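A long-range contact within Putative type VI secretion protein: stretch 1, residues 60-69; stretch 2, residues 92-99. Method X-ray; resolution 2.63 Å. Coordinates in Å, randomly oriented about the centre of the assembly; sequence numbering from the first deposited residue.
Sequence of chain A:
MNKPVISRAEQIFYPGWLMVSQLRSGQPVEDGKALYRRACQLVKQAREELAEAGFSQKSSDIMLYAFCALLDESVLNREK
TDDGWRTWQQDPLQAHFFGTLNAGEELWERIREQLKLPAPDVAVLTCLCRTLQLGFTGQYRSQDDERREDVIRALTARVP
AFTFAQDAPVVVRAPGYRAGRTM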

# COMPACT_ATOMS: atom_id res chain seq x y z
N SER A 60 11.02 -8.94 -0.90
CA SER A 60 11.33 -7.65 -1.53
C SER A 60 10.24 -7.29 -2.52
O SER A 60 9.72 -6.18 -2.44
CB SER A 60 12.69 -7.71 -2.23
OG SER A 60 13.73 -8.03 -1.33
N ASP A 61 9.81 -8.26 -3.37
CA ASP A 61 8.76 -8.07 -4.35
C ASP A 61 7.38 -7.77 -3.79
O ASP A 61 6.70 -6.93 -4.35
CB ASP A 61 8.77 -9.17 -5.43
CG ASP A 61 9.99 -9.13 -6.36
OD1 ASP A 61 10.47 -8.00 -6.68
OD2 ASP A 61 10.44 -10.21 -6.79
N ILE A 62 6.97 -8.42 -2.67
CA ILE A 62 5.68 -8.12 -2.02
C ILE A 62 5.71 -6.72 -1.37
O ILE A 62 4.77 -5.93 -1.55
CB ILE A 62 5.09 -9.27 -1.12
CG1 ILE A 62 3.96 -8.80 -0.18
CG2 ILE A 62 6.15 -9.95 -0.29
CD1 ILE A 62 2.70 -8.34 -0.79
N MSE A 63 6.81 -6.40 -0.66
CA MSE A 63 7.00 -5.08 -0.03
C MSE A 63 6.96 -3.94 -1.06
O MSE A 63 6.27 -2.95 -0.84
CB MSE A 63 8.31 -5.04 0.75
CG MSE A 63 8.21 -5.65 2.13
SE MSE A 63 9.99 -6.05 2.83
CE MSE A 63 9.86 -5.34 4.39
N LEU A 64 7.67 -4.12 -2.19
CA LEU A 64 7.72 -3.15 -3.28
C LEU A 64 6.39 -3.05 -4.03
O LEU A 64 6.06 -1.96 -4.52
CB LEU A 64 8.86 -3.47 -4.24
CG LEU A 64 10.27 -3.14 -3.73
CD1 LEU A 64 11.31 -4.00 -4.42
CD2 LEU A 64 10.58 -1.66 -3.91
N TYR A 65 5.64 -4.17 -4.12
CA TYR A 65 4.34 -4.24 -4.77
C TYR A 65 3.34 -3.38 -3.99
O TYR A 65 2.71 -2.49 -4.58
CB TYR A 65 3.84 -5.69 -4.86
CG TYR A 65 2.58 -5.85 -5.69
CD1 TYR A 65 1.32 -5.80 -5.10
CD2 TYR A 65 2.65 -6.07 -7.07
CE1 TYR A 65 0.16 -5.92 -5.86
CE2 TYR A 65 1.50 -6.20 -7.84
CZ TYR A 65 0.26 -6.12 -7.23
OH TYR A 65 -0.88 -6.23 -7.98
N ALA A 66 3.25 -3.61 -2.66
CA ALA A 66 2.37 -2.88 -1.75
C ALA A 66 2.67 -1.40 -1.80
O ALA A 66 1.74 -0.61 -1.87
CB ALA A 66 2.53 -3.40 -0.32
N PHE A 67 3.97 -1.03 -1.86
CA PHE A 67 4.38 0.37 -1.97
C PHE A 67 3.96 1.01 -3.30
O PHE A 67 3.51 2.16 -3.28
CB PHE A 67 5.88 0.55 -1.74
CG PHE A 67 6.29 2.00 -1.71
CD1 PHE A 67 6.15 2.75 -0.55
CD2 PHE A 67 6.81 2.61 -2.84
CE1 PHE A 67 6.51 4.10 -0.53
CE2 PHE A 67 7.17 3.96 -2.82
CZ PHE A 67 7.01 4.69 -1.67
N CYS A 68 4.16 0.29 -4.44
CA CYS A 68 3.78 0.75 -5.77
C CYS A 68 2.27 1.00 -5.81
O CYS A 68 1.84 2.07 -6.21
CB CYS A 68 4.20 -0.24 -6.85
SG CYS A 68 5.94 -0.11 -7.33
N ALA A 69 1.49 0.02 -5.31
CA ALA A 69 0.03 0.07 -5.20
C ALA A 69 -0.43 1.21 -4.29
O ALA A 69 -1.45 1.84 -4.59
CB ALA A 69 -0.48 -1.26 -4.68
N PRO A 92 0.98 3.47 -14.75
CA PRO A 92 1.36 3.62 -13.33
C PRO A 92 2.55 2.73 -12.94
O PRO A 92 3.04 1.97 -13.77
CB PRO A 92 0.08 3.25 -12.58
CG PRO A 92 -0.65 2.34 -13.49
CD PRO A 92 -0.19 2.58 -14.90
N LEU A 93 3.02 2.84 -11.68
CA LEU A 93 4.17 2.09 -11.15
C LEU A 93 3.94 0.60 -11.11
O LEU A 93 4.89 -0.17 -11.27
CB LEU A 93 4.60 2.61 -9.78
CG LEU A 93 5.10 4.06 -9.69
CD1 LEU A 93 5.14 4.52 -8.25
CD2 LEU A 93 6.48 4.22 -10.33
N GLN A 94 2.69 0.17 -10.89
CA GLN A 94 2.29 -1.24 -10.85
C GLN A 94 2.41 -1.87 -12.24
O GLN A 94 2.62 -3.08 -12.35
CB GLN A 94 0.87 -1.39 -10.28
CG GLN A 94 -0.20 -0.58 -11.01
CD GLN A 94 -1.47 -0.46 -10.22
OE1 GLN A 94 -2.42 -1.21 -10.42
NE2 GLN A 94 -1.51 0.49 -9.31
N ALA A 95 2.26 -1.05 -13.30
CA ALA A 95 2.35 -1.49 -14.69
C ALA A 95 3.80 -1.43 -15.14
O ALA A 95 4.24 -2.33 -15.85
CB ALA A 95 1.47 -0.62 -15.57
N HIS A 96 4.53 -0.38 -14.71
CA HIS A 96 5.93 -0.14 -15.05
C HIS A 96 6.87 -1.17 -14.42
O HIS A 96 7.72 -1.72 -15.12
CB HIS A 96 6.34 1.30 -14.69
CG HIS A 96 7.79 1.61 -14.97
ND1 HIS A 96 8.29 1.68 -16.26
CD2 HIS A 96 8.80 1.85 -14.10
CE1 HIS A 96 9.58 1.94 -16.13
NE2 HIS A 96 9.93 2.06 -14.85
N PHE A 97 6.70 -1.44 -13.12
CA PHE A 97 7.54 -2.37 -12.37
C PHE A 97 7.00 -3.80 -12.25
O PHE A 97 7.81 -4.72 -12.07
CB PHE A 97 7.83 -1.80 -10.97
CG PHE A 97 8.79 -0.65 -10.94
CD1 PHE A 97 10.16 -0.86 -11.05
CD2 PHE A 97 8.33 0.65 -10.74
CE1 PHE A 97 11.06 0.21 -10.99
CE2 PHE A 97 9.23 1.72 -10.68
CZ PHE A 97 10.59 1.49 -10.80
N PHE A 98 5.66 -4.01 -12.34
CA PHE A 98 5.08 -5.35 -12.16
C PHE A 98 4.22 -5.93 -13.28
O PHE A 98 3.93 -7.12 -13.27
CB PHE A 98 4.39 -5.48 -10.78
CG PHE A 98 5.32 -5.27 -9.61
CD1 PHE A 98 6.15 -6.30 -9.17
CD2 PHE A 98 5.39 -4.05 -8.96
CE1 PHE A 98 7.03 -6.11 -8.09
CE2 PHE A 98 6.26 -3.85 -7.88
CZ PHE A 98 7.07 -4.89 -7.45
N GLY A 99 3.83 -5.09 -14.23
CA GLY A 99 3.03 -5.52 -15.37
C GLY A 99 1.58 -5.82 -15.05
O GLY A 99 1.02 -6.78 -15.58

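How does stretch 2 begin its approach to stretch 1? Pro92 occupies the N-cap position just before the short helix. It touches nothing in stretch 1, but Pro92 O accepts hydrogen bonds from His96 N, at 2.9 Å, and from Ala95 N, at 3.2 Å. The helix that follows runs roughly antiparallel to helix 60-69, their directions differing by 151° and their axes coming within 9.2 Å. Of all CA pairs across the contact, Leu93 CA and Cys68 CA are the nearest, 5.6 Å apart. Cys68, a small residue, points toward stretch 2, and Cys68 SG rests 3.9 Å from Leu93 CB, an apolar contact that suits both side chains.

What does Gln94 contribute, being polar in a buried place? Its backbone helps to wall the pocket around Cys68, with Gln94 N 4.3 Å from Cys68 CB. The side chain leaves CA sideways and reaches along the first helix until Gln94 NE2 lies 4.4 Å from Ala69 CA, a packing contact. Its amide is satisfied by hydrogen bonds elsewhere in the structure, so burial leaves neither OE1 nor NE2 without a partner. Ala95 and His96 follow on the part of the helix that does not touch stretch 1.

Why does the chain return to the contact at Phe97? One helical turn beyond Leu93, the CA-to-CB bond again points toward the partner, and Phe97 CD2 comes 4.2 Å from Cys68 SG. Cys68 SG lies oblique to the Phe97 ring, 5.2 Å from the Phe97 ring centroid. Cys68 is thus a knob in a hole formed by Leu93, Gln94, Phe97 and Phe98, where its compact, polarizable sulfur can pack against aliphatic and aromatic carbon alike.

How does Phe98 complete the join? It fills the reciprocal hole, among Asp61, Leu64, Tyr65 and Cys68, and has the largest area covered by the other stretch. Tyr65 presents its edge to the Phe98 face: Tyr65 CD2 is 3.8 Å from Phe98 CG, and the planes meet at 68°. At the ring's edge, Phe98 CE2 lies 3.8 Å from Cys68 SG, while Phe98 CZ packs 3.9 Å from Leu64 CB and 3.7 Å from Asp61 O. A flat, broad ring suits this site because it can offer a face to one neighbor and an edge to another. No hydrogen bond crosses between the stretches; packing joins them, burying 395 Å² in all. Gly99, with positive phi, then leaves the helical conformation, and the contact ends.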